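PDB 2DY3: alanine racemase from Corynebacterium glutamicum, which is a pyridoxal-5'-phosphate-containing protein of the alanine racemase family, with an N-terminal domain of the TIM-barrel type. Local coordinates for residues G58-A63 against C79-P84; Q75-W80 against R94-A99. All blocks are in the same frame, centred on the assembly; numbering follows the deposited sequence.

Contact 1 (G58-A63 against C79-P84). With PLP (pyridoxal-5'-phosphate), chain F.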
loop_
_atom_site.group_PDB
_atom_site.type_symbol
_atom_site.label_atom_id
_atom_site.label_comp_id
_atom_site.label_asym_id
_atom_site.label_seq_id
_atom_site.Cartn_x
_atom_site.Cartn_y
_atom_site.Cartn_z
ATOM N N GLY B 58 6.196 20.403 -4.772
ATOM C CA GLY B 58 6.889 19.984 -3.575
ATOM C C GLY B 58 6.758 18.485 -3.386
ATOM O O GLY B 58 5.667 17.920 -3.560
ATOM N N VAL B 59 7.872 17.830 -3.071
ATOM C CA VAL B 59 7.850 16.393 -2.818
ATOM C C VAL B 59 8.709 16.107 -1.605
ATOM O O VAL B 59 9.449 16.978 -1.132
ATOM C CB VAL B 59 8.394 15.541 -4.004
ATOM C CG1 VAL B 59 7.443 15.618 -5.185
ATOM C CG2 VAL B 59 9.801 16.000 -4.389
ATOM N N ALA B 60 8.604 14.885 -1.100
ATOM C CA ALA B 60 9.381 14.491 0.063
ATOM C C ALA B 60 10.790 14.044 -0.276
ATOM O O ALA B 60 11.759 14.593 0.245
ATOM C CB ALA B 60 8.670 13.375 0.815
ATOM N N THR B 61 10.905 13.059 -1.163
ATOM C CA THR B 61 12.209 12.496 -1.482
ATOM C C THR B 61 12.909 12.919 -2.770
ATOM O O THR B 61 12.315 13.498 -3.671
ATOM C CB THR B 61 12.139 10.950 -1.477
ATOM O OG1 THR B 61 11.389 10.498 -2.614
ATOM C CG2 THR B 61 11.460 10.451 -0.206
ATOM N N LEU B 62 14.198 12.602 -2.815
ATOM C CA LEU B 62 15.066 12.877 -3.947
ATOM C C LEU B 62 14.501 12.157 -5.158
ATOM O O LEU B 62 14.409 12.721 -6.247
ATOM C CB LEU B 62 16.464 12.338 -3.648
ATOM C CG LEU B 62 17.643 13.242 -3.283
ATOM C CD1 LEU B 62 17.186 14.576 -2.709
ATOM C CD2 LEU B 62 18.537 12.478 -2.312
ATOM N N ALA B 63 14.126 10.899 -4.951
ATOM C CA ALA B 63 13.578 10.075 -6.013
ATOM C C ALA B 63 12.283 10.646 -6.585
ATOM O O ALA B 63 12.067 10.584 -7.791
ATOM C CB ALA B 63 13.365 8.638 -5.510
ATOM N N CYS B 79 12.407 19.493 -2.554
ATOM C CA CYS B 79 12.482 18.181 -1.915
ATOM C C CYS B 79 12.918 18.397 -0.455
ATOM O O CYS B 79 13.881 19.112 -0.190
ATOM C CB CYS B 79 13.488 17.333 -2.721
ATOM S SG CYS B 79 14.410 16.074 -1.871
ATOM N N TRP B 80 12.217 17.796 0.501
ATOM C CA TRP B 80 12.594 18.018 1.896
ATOM C C TRP B 80 12.979 16.823 2.769
ATOM O O TRP B 80 13.234 16.994 3.961
ATOM C CB TRP B 80 11.512 18.853 2.603
ATOM C CG TRP B 80 10.121 18.347 2.413
ATOM C CD1 TRP B 80 9.544 17.281 3.035
ATOM C CD2 TRP B 80 9.145 18.857 1.498
ATOM N NE1 TRP B 80 8.267 17.092 2.561
ATOM C CE2 TRP B 80 8.000 18.047 1.615
ATOM C CE3 TRP B 80 9.131 19.920 0.587
ATOM C CZ2 TRP B 80 6.853 18.262 0.855
ATOM C CZ3 TRP B 80 7.990 20.132 -0.167
ATOM C CH2 TRP B 80 6.867 19.308 -0.030
ATOM N N ILE B 81 13.031 15.625 2.198
ATOM C CA ILE B 81 13.428 14.452 2.977
ATOM C C ILE B 81 14.539 13.697 2.258
ATOM O O ILE B 81 14.291 12.918 1.338
ATOM C CB ILE B 81 12.243 13.483 3.236
ATOM C CG1 ILE B 81 11.172 14.175 4.080
ATOM C CG2 ILE B 81 12.732 12.266 3.994
ATOM C CD1 ILE B 81 9.986 13.284 4.427
ATOM N N TRP B 82 15.770 13.954 2.685
ATOM C CA TRP B 82 16.955 13.324 2.116
ATOM C C TRP B 82 18.049 13.400 3.168
ATOM O O TRP B 82 17.896 14.098 4.166
ATOM C CB TRP B 82 17.425 14.078 0.867
ATOM C CG TRP B 82 17.747 15.536 1.113
ATOM C CD1 TRP B 82 16.854 16.562 1.234
ATOM C CD2 TRP B 82 19.052 16.125 1.253
ATOM N NE1 TRP B 82 17.518 17.750 1.435
ATOM C CE2 TRP B 82 18.866 17.511 1.451
ATOM C CE3 TRP B 82 20.356 15.617 1.229
ATOM C CZ2 TRP B 82 19.939 18.397 1.624
ATOM C CZ3 TRP B 82 21.418 16.494 1.403
ATOM C CH2 TRP B 82 21.202 17.870 1.598
ATOM N N THR B 83 19.139 12.671 2.951
ATOM C CA THR B 83 20.267 12.693 3.873
ATOM C C THR B 83 21.522 12.853 3.040
ATOM O O THR B 83 21.554 12.479 1.872
ATOM C CB THR B 83 20.387 11.391 4.699
ATOM O OG1 THR B 83 20.624 10.286 3.816
ATOM C CG2 THR B 83 19.111 11.152 5.514
ATOM N N PRO B 84 22.579 13.414 3.635
ATOM C CA PRO B 84 23.857 13.636 2.953
ATOM C C PRO B 84 24.494 12.345 2.467
ATOM O O PRO B 84 25.417 12.367 1.651
ATOM C CB PRO B 84 24.703 14.321 4.024
ATOM C CG PRO B 84 23.675 15.055 4.845
ATOM C CD PRO B 84 22.591 14.016 4.981
HETATM N N1 PLP F . 4.286 20.754 3.060
HETATM C C2 PLP F . 5.025 19.687 3.581
HETATM C C2A PLP F . 6.414 19.946 4.141
HETATM C C3 PLP F . 4.451 18.393 3.580
HETATM O O3 PLP F . 5.159 17.328 4.097
HETATM C C4 PLP F . 3.140 18.201 3.042
HETATM C C4A PLP F . 2.446 16.814 3.047
HETATM C C5 PLP F . 2.420 19.337 2.532
HETATM C C6 PLP F . 3.010 20.590 2.546
HETATM C C5A PLP F . 1.032 19.232 1.976
HETATM O O4P PLP F . 0.062 19.315 3.013
HETATM P P PLP F . -1.547 19.240 2.824
HETATM O O1P PLP F . -1.878 18.019 2.098
HETATM O O2P PLP F . -2.008 19.227 4.212
HETATM O O3P PLP F . -1.860 20.469 2.062
HETATM O O HOH W 1 15.583 11.322 -0.210
#
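W80 turns its indole so that one face lies beneath the backbone of V59 and A60 while the opposite face meets pyridoxal-5'-phosphate. On the protein side V59 O stands 3.1 Å above the ring plane, over its centre, and A60 CA lies toward the rim, 4.1 Å from the centroid of the five-membered ring, a CH-pi contact. On the other side pyridoxal-5'-phosphate C2A approaches to 3.5 Å of W80 CE2, also offset toward the rim. The first torsion of W80 sets CG between the backbone N and the carbonyl carbon (chi1 50°), on the side from which the ring extends under V59 O. Segment 58-63 here leaves strand 56-59 and enters helix 62-70, while 79-84 closes strand 76-81: neighbouring parallel strands of a beta-alpha-beta unit in the TIM-barrel-type domain, meeting at their C-terminal ends, where pyridoxal-5'-phosphate sits. Between the two segments the backbone bonds are few. I81 N donates to A60 O at a doubtfully short 2.5 Å, whereas the bond from W80 N to V59 O is weak. Beside the latter, C79 CA directs its hydrogen at the same V59 O. A60 CB faces the tip of I81, 3.8 Å from CD1. On the helix side, L62 crosses W82 obliquely, its CD1 lying 3.6 Å from W82 CB; the tighter approach of CD1 to C79 SG is doubtful. A water accepts from L62 N and donates to I81 O, bridging the first turn of the helix to the strand end. From the second subunit, R355 packs on A60 and T61.

Contact 2 (Q75-W80 against R94-A99). With PLP (pyridoxal-5'-phosphate), chain F.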
loop_
_atom_site.group_PDB
_atom_site.type_symbol
_atom_site.label_atom_id
_atom_site.label_comp_id
_atom_site.label_asym_id
_atom_site.label_seq_id
_atom_site.Cartn_x
_atom_site.Cartn_y
_atom_site.Cartn_z
ATOM N N GLN B 75 8.870 23.218 -13.876
ATOM C CA GLN B 75 8.691 24.197 -12.811
ATOM C C GLN B 75 9.671 23.948 -11.660
ATOM O O GLN B 75 10.305 22.895 -11.573
ATOM C CB GLN B 75 7.264 24.137 -12.242
ATOM C CG GLN B 75 6.156 24.723 -13.112
ATOM C CD GLN B 75 5.953 23.964 -14.409
ATOM O OE1 GLN B 75 6.115 22.745 -14.462
ATOM N NE2 GLN B 75 5.580 24.683 -15.461
ATOM N N GLU B 76 9.774 24.936 -10.779
ATOM C CA GLU B 76 10.612 24.859 -9.592
ATOM C C GLU B 76 10.152 23.624 -8.797
ATOM O O GLU B 76 8.950 23.396 -8.645
ATOM C CB GLU B 76 10.395 26.128 -8.771
ATOM C CG GLU B 76 11.173 26.235 -7.484
ATOM C CD GLU B 76 10.831 27.510 -6.731
ATOM O OE1 GLU B 76 10.806 28.583 -7.372
ATOM O OE2 GLU B 76 10.594 27.445 -5.503
ATOM N N VAL B 77 11.100 22.830 -8.307
ATOM C CA VAL B 77 10.782 21.631 -7.533
ATOM C C VAL B 77 11.546 21.616 -6.206
ATOM O O VAL B 77 12.759 21.805 -6.182
ATOM C CB VAL B 77 11.130 20.337 -8.321
ATOM C CG1 VAL B 77 10.936 19.102 -7.421
ATOM C CG2 VAL B 77 10.234 20.217 -9.556
ATOM N N LEU B 78 10.829 21.390 -5.107
ATOM C CA LEU B 78 11.432 21.346 -3.772
ATOM C C LEU B 78 11.314 19.953 -3.151
ATOM O O LEU B 78 10.263 19.320 -3.206
ATOM C CB LEU B 78 10.767 22.370 -2.852
ATOM C CG LEU B 78 11.243 22.424 -1.393
ATOM C CD1 LEU B 78 12.730 22.763 -1.299
ATOM C CD2 LEU B 78 10.422 23.466 -0.656
ATOM N N CYS B 79 12.407 19.493 -2.554
ATOM C CA CYS B 79 12.482 18.181 -1.915
ATOM C C CYS B 79 12.918 18.397 -0.455
ATOM O O CYS B 79 13.881 19.112 -0.190
ATOM C CB CYS B 79 13.488 17.333 -2.721
ATOM S SG CYS B 79 14.410 16.074 -1.871
ATOM N N TRP B 80 12.217 17.796 0.501
ATOM C CA TRP B 80 12.594 18.018 1.896
ATOM C C TRP B 80 12.979 16.823 2.769
ATOM O O TRP B 80 13.234 16.994 3.961
ATOM C CB TRP B 80 11.512 18.853 2.603
ATOM C CG TRP B 80 10.121 18.347 2.413
ATOM C CD1 TRP B 80 9.544 17.281 3.035
ATOM C CD2 TRP B 80 9.145 18.857 1.498
ATOM N NE1 TRP B 80 8.267 17.092 2.561
ATOM C CE2 TRP B 80 8.000 18.047 1.615
ATOM C CE3 TRP B 80 9.131 19.920 0.587
ATOM C CZ2 TRP B 80 6.853 18.262 0.855
ATOM C CZ3 TRP B 80 7.990 20.132 -0.167
ATOM C CH2 TRP B 80 6.867 19.308 -0.030
ATOM N N ARG B 94 19.909 18.061 -11.499
ATOM C CA ARG B 94 18.620 18.091 -12.182
ATOM C C ARG B 94 17.794 19.325 -11.800
ATOM O O ARG B 94 16.572 19.348 -11.965
ATOM C CB ARG B 94 17.841 16.811 -11.859
ATOM C CG ARG B 94 18.560 15.537 -12.289
ATOM C CD ARG B 94 17.870 14.888 -13.473
ATOM N NE ARG B 94 16.870 13.922 -13.045
ATOM C CZ ARG B 94 15.873 13.481 -13.804
ATOM N NH1 ARG B 94 15.722 13.924 -15.046
ATOM N NH2 ARG B 94 15.038 12.576 -13.322
ATOM N N ASN B 95 18.472 20.347 -11.292
ATOM C CA ASN B 95 17.819 21.590 -10.892
ATOM C C ASN B 95 16.712 21.362 -9.869
ATOM O O ASN B 95 15.625 21.929 -9.967
ATOM C CB ASN B 95 17.262 22.321 -12.121
ATOM C CG ASN B 95 16.654 23.672 -11.772
ATOM O OD1 ASN B 95 17.230 24.449 -11.002
ATOM N ND2 ASN B 95 15.491 23.962 -12.346
ATOM N N ILE B 96 16.996 20.519 -8.887
ATOM C CA ILE B 96 16.040 20.240 -7.826
ATOM C C ILE B 96 16.480 21.004 -6.580
ATOM O O ILE B 96 17.628 20.896 -6.151
ATOM C CB ILE B 96 15.991 18.723 -7.499
ATOM C CG1 ILE B 96 15.395 17.962 -8.685
ATOM C CG2 ILE B 96 15.167 18.487 -6.231
ATOM C CD1 ILE B 96 15.527 16.454 -8.588
ATOM N N ASP B 97 15.578 21.807 -6.021
ATOM C CA ASP B 97 15.896 22.556 -4.814
ATOM C C ASP B 97 15.912 21.586 -3.635
ATOM O O ASP B 97 15.064 20.701 -3.539
ATOM C CB ASP B 97 14.849 23.646 -4.550
ATOM C CG ASP B 97 14.874 24.755 -5.586
ATOM O OD1 ASP B 97 14.325 25.831 -5.296
ATOM O OD2 ASP B 97 15.431 24.556 -6.684
ATOM N N LEU B 98 16.880 21.757 -2.741
ATOM C CA LEU B 98 16.993 20.899 -1.573
ATOM C C LEU B 98 16.772 21.703 -0.309
ATOM O O LEU B 98 17.287 22.815 -0.171
ATOM C CB LEU B 98 18.383 20.258 -1.507
ATOM C CG LEU B 98 18.776 19.277 -2.606
ATOM C CD1 LEU B 98 20.223 18.850 -2.410
ATOM C CD2 LEU B 98 17.838 18.073 -2.579
ATOM N N ALA B 99 16.001 21.145 0.615
ATOM C CA ALA B 99 15.752 21.817 1.883
ATOM C C ALA B 99 16.919 21.561 2.835
ATOM O O ALA B 99 17.473 20.460 2.869
ATOM C CB ALA B 99 14.462 21.292 2.511
HETATM N N1 PLP F . 4.286 20.754 3.060
HETATM C C2 PLP F . 5.025 19.687 3.581
HETATM C C2A PLP F . 6.414 19.946 4.141
HETATM C C3 PLP F . 4.451 18.393 3.580
HETATM O O3 PLP F . 5.159 17.328 4.097
HETATM C C4 PLP F . 3.140 18.201 3.042
HETATM C C4A PLP F . 2.446 16.814 3.047
HETATM C C5 PLP F . 2.420 19.337 2.532
HETATM C C6 PLP F . 3.010 20.590 2.546
HETATM C C5A PLP F . 1.032 19.232 1.976
HETATM O O4P PLP F . 0.062 19.315 3.013
HETATM P P PLP F . -1.547 19.240 2.824
HETATM O O1P PLP F . -1.878 18.019 2.098
HETATM O O2P PLP F . -2.008 19.227 4.212
HETATM O O3P PLP F . -1.860 20.469 2.062
HETATM O O HOH W 2 13.861 23.781 -8.830
#
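D97 sets its CB 3.2 Å from V77 O and 4.0 Å from L78 CD1, its carboxylate reaching back toward E76. CG, anti to the carbonyl carbon and beside the backbone N (chi1 -68°), lies 3.7 Å from V77 O. D97 OD1 comes 3.9 Å from E76 CG, and the extended E76 chain crosses D97 at about a right angle, with E76 OE2 4.1 Å from D97 OD1. The likely repulsion of these like charges is probably eased by R118, whose NH2 forms salt bridges with E76 OE1 and D97 OD1. A water accepting from V77 N lies 2.8 Å from D97 OD2 and N95 O and can serve either, having too few protons for all its acceptors. Beneath this polar end the backbones run parallel: D97 N donates to V77 O at 2.8 Å, C79 N to D97 O, and A99 N to C79 O. C79 SG meets L98 CD2 at 4.0 Å on the other sheet face, and A99 CB packs against W80 CB. Before the strand, N95 is the C-prime residue of a Schellman motif ending helix 88-92, the turn that returns the chain to the sheet in a beta-alpha-beta unit of a TIM-barrel-type domain.

Contacts 1 and 2 illustrate how consecutive beta-alpha-beta units share a strand. Their centres lie 8 Å apart, and strand 76-81 serves both, with C79 and W80 common to the two. Along the chain come strand 56-59, helix 62-70, strand 76-81, helix 88-92 and strand 97-100, so contact 1 joins strand 56-59 to strand 76-81 and contact 2 joins strand 76-81 to strand 97-100, all side by side in one parallel sheet. V59 N probably bonds to L78 O, and L62 packs on L98 across the shared strand. W80, near the C-terminal end of strand 76-81, links this sheet region to the pyridoxal-5'-phosphate pocket.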